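Long-range contact in uncharacterized protein (Enterococcus faecalis, PDB 3CLQ), which is of unknown function but carries a domain related to the AllG subunit of oxamate carbamoyltransferase, which is consistent with a role in carbamoyl transfer: residues B[269-280]-B[408-419]. Numbering follows the deposited sequence.
Sequences IRVSGIGGNHWF and VFNEALKALVAT
Phe280 and Ala412 show how a helix can be packed against the edge region of an antiparallel sheet, with one aromatic ring at the centre of the contact and without a hydrogen bond across the interface. The motif is a β-hairpin with a long, glycine-rich loop, strands 266-271 and 280-283 joined by residues 272-279, covered by the C-terminal helix 407-419. Strand 269-271 and helix 408-419 run nearly the same way, 28° apart, with axes 9.8 Å from each other.

The central interaction is a CH-pi contact: Ala412 CA stands 4.1 Å from the centroid of the Phe280 ring, only 13° off its normal. At the ring's edge, Ala415 CB meets Phe280 CZ at 3.5 Å, while Glu411 CB comes obliquely to CD1. With Phe280 CG anti to the carbonyl carbon, the ring lies along the helix and can touch two successive turns. The side chains of Phe280 and Glu411 slide past each other in opposite directions, with the ring and carboxylate planes 67° apart.

Apolar contacts continue along strand 266-271. Ile269 and Val408 meet tip to tip, and Ile269 CD1 also lies over one face of the Phe409 ring. Farther along, Val271 CG1 and CG2 face Ala412 CB and Leu416 CD2 respectively, both at 4.4 Å; Val271 also touches Val371 of helix 371-377, which joins the same packing.

On the sheet side, Ile269 and Phe280 form a hydrogen-bonded antiparallel pair, through N-H to O bonds in both directions, which ties together two residues that lead the apolar contacts. Thr419 CG2 approaches Gly273 O, whereas Thr419 OG1 donates back to Ala415 O at 2.9 Å, tilted from the carbonyl plane, and Ile274 CD1 lies 3.9 Å from that same Thr419 OG1.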
ATOM      1  N   ILE B 269       4.470  21.783  23.660  1.00 50.53           N
ATOM      2  CA  ILE B 269       3.235  21.046  23.684  1.00 49.90           C
ATOM      3  C   ILE B 269       2.099  21.888  24.235  1.00 49.95           C
ATOM      4  O   ILE B 269       2.331  22.912  24.848  1.00 49.60           O
ATOM      5  CB  ILE B 269       3.383  19.758  24.501  1.00 48.72           C
ATOM      6  CG1 ILE B 269       3.555  20.084  25.980  1.00 48.64           C
ATOM      7  CG2 ILE B 269       4.557  18.957  23.976  1.00 48.19           C
ATOM      8  CD1 ILE B 269       3.443  18.887  26.893  1.00 48.18           C
ATOM      9  N   ARG B 270       0.869  21.443  23.990  1.00 50.91           N
ATOM     10  CA  ARG B 270      -0.320  22.067  24.540  1.00 50.78           C
ATOM     11  C   ARG B 270      -1.098  20.953  25.211  1.00 50.30           C
ATOM     12  O   ARG B 270      -0.999  19.806  24.779  1.00 51.46           O
ATOM     13  CB  ARG B 270      -1.122  22.690  23.413  1.00 51.09           C
ATOM     14  CG  ARG B 270      -0.283  23.649  22.601  1.00 52.65           C
ATOM     15  CD  ARG B 270      -1.146  24.529  21.770  1.00 54.23           C
ATOM     16  NE  ARG B 270      -1.908  23.695  20.855  1.00 56.59           N
ATOM     17  CZ  ARG B 270      -2.815  24.146  19.997  1.00 56.94           C
ATOM     18  NH1 ARG B 270      -3.095  25.453  19.936  1.00 56.72           N
ATOM     19  NH2 ARG B 270      -3.440  23.278  19.211  1.00 57.20           N
ATOM     20  N   VAL B 271      -1.830  21.252  26.276  1.00 48.95           N
ATOM     21  CA  VAL B 271      -2.695  20.238  26.858  1.00 48.76           C
ATOM     22  C   VAL B 271      -4.130  20.723  26.934  1.00 49.17           C
ATOM     23  O   VAL B 271      -4.402  21.906  27.105  1.00 48.37           O
ATOM     24  CB  VAL B 271      -2.177  19.687  28.204  1.00 49.42           C
ATOM     25  CG1 VAL B 271      -0.672  19.444  28.116  1.00 48.94           C
ATOM     26  CG2 VAL B 271      -2.489  20.639  29.362  1.00 49.76           C
ATOM     27  N   SER B 272      -5.048  19.788  26.753  1.00 51.00           N
ATOM     28  CA  SER B 272      -6.426  20.126  26.519  1.00 51.51           C
ATOM     29  C   SER B 272      -6.954  20.975  27.652  1.00 52.37           C
ATOM     30  O   SER B 272      -7.536  22.026  27.420  1.00 52.59           O
ATOM     31  CB  SER B 272      -7.242  18.856  26.393  1.00 52.06           C
ATOM     32  OG  SER B 272      -8.609  19.177  26.174  1.00 54.27           O
ATOM     33  N   GLY B 273      -6.729  20.529  28.883  1.00 52.90           N
ATOM     34  CA  GLY B 273      -7.284  21.214  30.052  1.00 54.17           C
ATOM     35  C   GLY B 273      -6.670  22.569  30.358  1.00 54.86           C
ATOM     36  O   GLY B 273      -7.110  23.270  31.269  1.00 54.84           O
ATOM     37  N   ILE B 274      -5.636  22.930  29.607  1.00 55.65           N
ATOM     38  CA  ILE B 274      -4.976  24.212  29.775  1.00 56.25           C
ATOM     39  C   ILE B 274      -5.535  25.154  28.717  1.00 56.67           C
ATOM     40  O   ILE B 274      -5.819  26.307  29.004  1.00 57.06           O
ATOM     41  CB  ILE B 274      -3.435  24.109  29.653  1.00 56.50           C
ATOM     42  CG1 ILE B 274      -2.799  25.360  30.213  1.00 56.83           C
ATOM     43  CG2 ILE B 274      -2.997  23.987  28.178  1.00 56.96           C
ATOM     44  CD1 ILE B 274      -3.519  25.904  31.426  1.00 58.06           C
ATOM     45  N   GLY B 275      -5.694  24.652  27.494  1.00 57.10           N
ATOM     46  CA  GLY B 275      -6.417  25.373  26.455  1.00 57.57           C
ATOM     47  C   GLY B 275      -5.670  26.429  25.655  1.00 58.45           C
ATOM     48  O   GLY B 275      -4.529  26.784  25.972  1.00 58.12           O
ATOM     49  N   GLY B 276      -6.327  26.906  24.593  1.00 58.56           N
ATOM     50  CA  GLY B 276      -5.822  27.991  23.753  1.00 58.25           C
ATOM     51  C   GLY B 276      -4.443  27.753  23.177  1.00 58.83           C
ATOM     52  O   GLY B 276      -4.121  26.646  22.716  1.00 59.34           O
ATOM     53  N   ASN B 277      -3.629  28.804  23.198  1.00 59.16           N
ATOM     54  CA  ASN B 277      -2.257  28.732  22.714  1.00 58.92           C
ATOM     55  C   ASN B 277      -1.260  28.875  23.860  1.00 58.76           C
ATOM     56  O   ASN B 277      -0.200  29.461  23.699  1.00 59.15           O
ATOM     57  CB  ASN B 277      -2.018  29.763  21.603  1.00 58.71           C
ATOM     58  CG  ASN B 277      -2.866  29.486  20.354  1.00 59.35           C
ATOM     59  OD1 ASN B 277      -3.129  28.334  20.011  1.00 59.43           O
ATOM     60  ND2 ASN B 277      -3.284  30.543  19.668  1.00 59.28           N
ATOM     61  N   HIS B 278      -1.627  28.342  25.023  1.00 58.76           N
ATOM     62  CA  HIS B 278      -0.713  28.225  26.162  1.00 57.96           C
ATOM     63  C   HIS B 278       0.314  27.105  25.893  1.00 57.38           C
ATOM     64  O   HIS B 278      -0.042  25.932  25.788  1.00 56.74           O
ATOM     65  CB  HIS B 278      -1.489  27.950  27.453  1.00 58.42           C
ATOM     66  CG  HIS B 278      -0.762  28.376  28.688  1.00 60.62           C
ATOM     67  ND1 HIS B 278       0.437  27.809  29.084  1.00 60.97           N
ATOM     68  CD2 HIS B 278      -1.043  29.336  29.604  1.00 60.86           C
ATOM     69  CE1 HIS B 278       0.852  28.385  30.197  1.00 60.20           C
ATOM     70  NE2 HIS B 278      -0.030  29.310  30.536  1.00 61.13           N
ATOM     71  N   TRP B 279       1.586  27.484  25.766  1.00 56.51           N
ATOM     72  CA  TRP B 279       2.638  26.563  25.323  1.00 55.37           C
ATOM     73  C   TRP B 279       3.519  26.151  26.488  1.00 54.80           C
ATOM     74  O   TRP B 279       3.835  26.965  27.327  1.00 55.23           O
ATOM     75  CB  TRP B 279       3.544  27.245  24.293  1.00 54.41           C
ATOM     76  CG  TRP B 279       2.926  27.473  22.985  1.00 53.87           C
ATOM     77  CD1 TRP B 279       2.364  28.623  22.541  1.00 53.57           C
ATOM     78  CD2 TRP B 279       2.792  26.519  21.921  1.00 54.51           C
ATOM     79  NE1 TRP B 279       1.886  28.456  21.264  1.00 53.77           N
ATOM     80  CE2 TRP B 279       2.136  27.169  20.861  1.00 54.27           C
ATOM     81  CE3 TRP B 279       3.163  25.178  21.764  1.00 54.10           C
ATOM     82  CZ2 TRP B 279       1.839  26.519  19.652  1.00 54.36           C
ATOM     83  CZ3 TRP B 279       2.874  24.546  20.573  1.00 54.00           C
ATOM     84  CH2 TRP B 279       2.216  25.215  19.532  1.00 53.81           C
ATOM     85  N   PHE B 280       3.931  24.893  26.520  1.00 53.82           N
ATOM     86  CA  PHE B 280       4.921  24.441  27.474  1.00 52.79           C
ATOM     87  C   PHE B 280       6.118  23.990  26.683  1.00 52.20           C
ATOM     88  O   PHE B 280       5.985  23.187  25.763  1.00 52.71           O
ATOM     89  CB  PHE B 280       4.356  23.308  28.315  1.00 53.71           C
ATOM     90  CG  PHE B 280       3.215  23.739  29.173  1.00 53.87           C
ATOM     91  CD1 PHE B 280       3.446  24.319  30.403  1.00 53.36           C
ATOM     92  CD2 PHE B 280       1.908  23.611  28.729  1.00 53.74           C
ATOM     93  CE1 PHE B 280       2.387  24.745  31.191  1.00 53.89           C
ATOM     94  CE2 PHE B 280       0.844  24.038  29.514  1.00 53.69           C
ATOM     95  CZ  PHE B 280       1.085  24.604  30.747  1.00 53.61           C
ATOM     96  N   VAL B 408       8.879  19.574  30.175  1.00 54.16           N
ATOM     97  CA  VAL B 408       7.678  20.113  29.586  1.00 55.01           C
ATOM     98  C   VAL B 408       6.403  19.531  30.228  1.00 56.25           C
ATOM     99  O   VAL B 408       5.410  20.239  30.395  1.00 56.38           O
ATOM    100  CB  VAL B 408       7.745  19.961  28.058  1.00 54.05           C
ATOM    101  CG1 VAL B 408       6.604  19.107  27.530  1.00 53.34           C
ATOM    102  CG2 VAL B 408       7.834  21.327  27.415  1.00 53.02           C
ATOM    103  N   PHE B 409       6.467  18.260  30.631  1.00 57.23           N
ATOM    104  CA  PHE B 409       5.357  17.587  31.311  1.00 57.88           C
ATOM    105  C   PHE B 409       5.177  18.016  32.779  1.00 58.46           C
ATOM    106  O   PHE B 409       4.053  18.227  33.240  1.00 59.13           O
ATOM    107  CB  PHE B 409       5.530  16.075  31.198  1.00 58.33           C
ATOM    108  CG  PHE B 409       5.472  15.580  29.776  1.00 59.37           C
ATOM    109  CD1 PHE B 409       4.272  15.153  29.218  1.00 59.38           C
ATOM    110  CD2 PHE B 409       6.607  15.573  28.980  1.00 59.75           C
ATOM    111  CE1 PHE B 409       4.218  14.713  27.911  1.00 59.32           C
ATOM    112  CE2 PHE B 409       6.557  15.125  27.668  1.00 59.51           C
ATOM    113  CZ  PHE B 409       5.365  14.697  27.135  1.00 59.29           C
ATOM    114  N   ASN B 410       6.281  18.140  33.509  1.00 57.71           N
ATOM    115  CA  ASN B 410       6.245  18.692  34.863  1.00 57.64           C
ATOM    116  C   ASN B 410       5.501  20.017  34.931  1.00 58.19           C
ATOM    117  O   ASN B 410       4.669  20.223  35.810  1.00 58.89           O
ATOM    118  CB  ASN B 410       7.657  18.901  35.391  1.00 56.40           C
ATOM    119  CG  ASN B 410       8.318  17.616  35.804  1.00 56.39           C
ATOM    120  OD1 ASN B 410       8.624  17.430  36.972  1.00 56.38           O
ATOM    121  ND2 ASN B 410       8.540  16.711  34.853  1.00 57.42           N
ATOM    122  N   GLU B 411       5.809  20.927  34.014  1.00 58.23           N
ATOM    123  CA  GLU B 411       5.197  22.237  34.049  1.00 58.38           C
ATOM    124  C   GLU B 411       3.707  22.079  33.777  1.00 57.93           C
ATOM    125  O   GLU B 411       2.860  22.611  34.498  1.00 57.47           O
ATOM    126  CB  GLU B 411       5.873  23.157  33.037  1.00 58.72           C
ATOM    127  CG  GLU B 411       7.394  23.068  33.096  1.00 58.85           C
ATOM    128  CD  GLU B 411       8.107  24.095  32.223  1.00 58.88           C
ATOM    129  OE1 GLU B 411       9.286  24.396  32.522  1.00 59.15           O
ATOM    130  OE2 GLU B 411       7.506  24.604  31.247  1.00 58.76           O
ATOM    131  N   ALA B 412       3.393  21.310  32.747  1.00 58.19           N
ATOM    132  CA  ALA B 412       2.008  20.964  32.451  1.00 58.07           C
ATOM    133  C   ALA B 412       1.223  20.657  33.727  1.00 58.49           C
ATOM    134  O   ALA B 412       0.215  21.298  34.023  1.00 58.89           O
ATOM    135  CB  ALA B 412       1.980  19.798  31.561  1.00 57.96           C
ATOM    136  N   LEU B 413       1.698  19.678  34.487  1.00 58.21           N
ATOM    137  CA  LEU B 413       1.000  19.243  35.690  1.00 57.99           C
ATOM    138  C   LEU B 413       0.813  20.363  36.683  1.00 57.72           C
ATOM    139  O   LEU B 413      -0.213  20.438  37.358  1.00 57.77           O
ATOM    140  CB  LEU B 413       1.771  18.126  36.403  1.00 58.33           C
ATOM    141  CG  LEU B 413       0.986  17.508  37.567  1.00 57.97           C
ATOM    142  CD1 LEU B 413      -0.029  16.521  37.001  1.00 57.40           C
ATOM    143  CD2 LEU B 413       1.884  16.849  38.612  1.00 57.85           C
ATOM    144  N   LYS B 414       1.829  21.205  36.812  1.00 57.42           N
ATOM    145  CA  LYS B 414       1.791  22.273  37.795  1.00 56.58           C
ATOM    146  C   LYS B 414       0.779  23.335  37.344  1.00 55.83           C
ATOM    147  O   LYS B 414       0.033  23.889  38.152  1.00 55.73           O
ATOM    148  CB  LYS B 414       3.192  22.850  37.991  1.00 56.90           C
ATOM    149  CG  LYS B 414       3.314  23.784  39.168  1.00 57.88           C
ATOM    150  CD  LYS B 414       4.665  24.472  39.156  1.00 58.67           C
ATOM    151  CE  LYS B 414       4.700  25.655  40.107  1.00 58.96           C
ATOM    152  NZ  LYS B 414       4.857  25.254  41.540  1.00 59.49           N
ATOM    153  N   ALA B 415       0.729  23.593  36.044  1.00 54.92           N
ATOM    154  CA  ALA B 415      -0.255  24.516  35.505  1.00 54.69           C
ATOM    155  C   ALA B 415      -1.684  23.963  35.673  1.00 54.82           C
ATOM    156  O   ALA B 415      -2.630  24.706  35.951  1.00 55.17           O
ATOM    157  CB  ALA B 415       0.049  24.796  34.053  1.00 54.77           C
ATOM    158  N   LEU B 416      -1.831  22.653  35.502  1.00 54.43           N
ATOM    159  CA  LEU B 416      -3.086  21.965  35.769  1.00 54.01           C
ATOM    160  C   LEU B 416      -3.536  22.063  37.226  1.00 54.88           C
ATOM    161  O   LEU B 416      -4.568  22.660  37.509  1.00 55.75           O
ATOM    162  CB  LEU B 416      -2.964  20.507  35.359  1.00 53.95           C
ATOM    163  CG  LEU B 416      -3.064  20.272  33.843  1.00 53.89           C
ATOM    164  CD1 LEU B 416      -2.601  18.860  33.517  1.00 53.45           C
ATOM    165  CD2 LEU B 416      -4.481  20.549  33.316  1.00 52.68           C
ATOM    166  N   VAL B 417      -2.772  21.494  38.154  1.00 54.92           N
ATOM    167  CA  VAL B 417      -3.127  21.616  39.563  1.00 55.80           C
ATOM    168  C   VAL B 417      -3.500  23.050  39.943  1.00 56.34           C
ATOM    169  O   VAL B 417      -4.141  23.268  40.969  1.00 56.15           O
ATOM    170  CB  VAL B 417      -2.011  21.099  40.538  1.00 56.35           C
ATOM    171  CG1 VAL B 417      -1.369  19.827  40.021  1.00 56.84           C
ATOM    172  CG2 VAL B 417      -0.948  22.165  40.806  1.00 56.43           C
ATOM    173  N   ALA B 418      -3.106  24.028  39.129  1.00 56.87           N
ATOM    174  CA  ALA B 418      -3.377  25.429  39.472  1.00 57.85           C
ATOM    175  C   ALA B 418      -4.663  25.953  38.818  1.00 58.31           C
ATOM    176  O   ALA B 418      -5.189  26.996  39.200  1.00 58.18           O
ATOM    177  CB  ALA B 418      -2.180  26.320  39.130  1.00 57.19           C
ATOM    178  N   THR B 419      -5.168  25.208  37.846  1.00 58.76           N
ATOM    179  CA  THR B 419      -6.372  25.578  37.114  1.00 59.81           C
ATOM    180  C   THR B 419      -7.582  24.864  37.719  1.00 60.02           C
ATOM    181  O   THR B 419      -8.591  25.481  38.037  1.00 59.26           O
ATOM    182  CB  THR B 419      -6.212  25.177  35.609  1.00 60.62           C
ATOM    183  OG1 THR B 419      -5.136  25.928  35.028  1.00 61.27           O
ATOM    184  CG2 THR B 419      -7.529  25.357  34.774  1.00 60.25           C
TER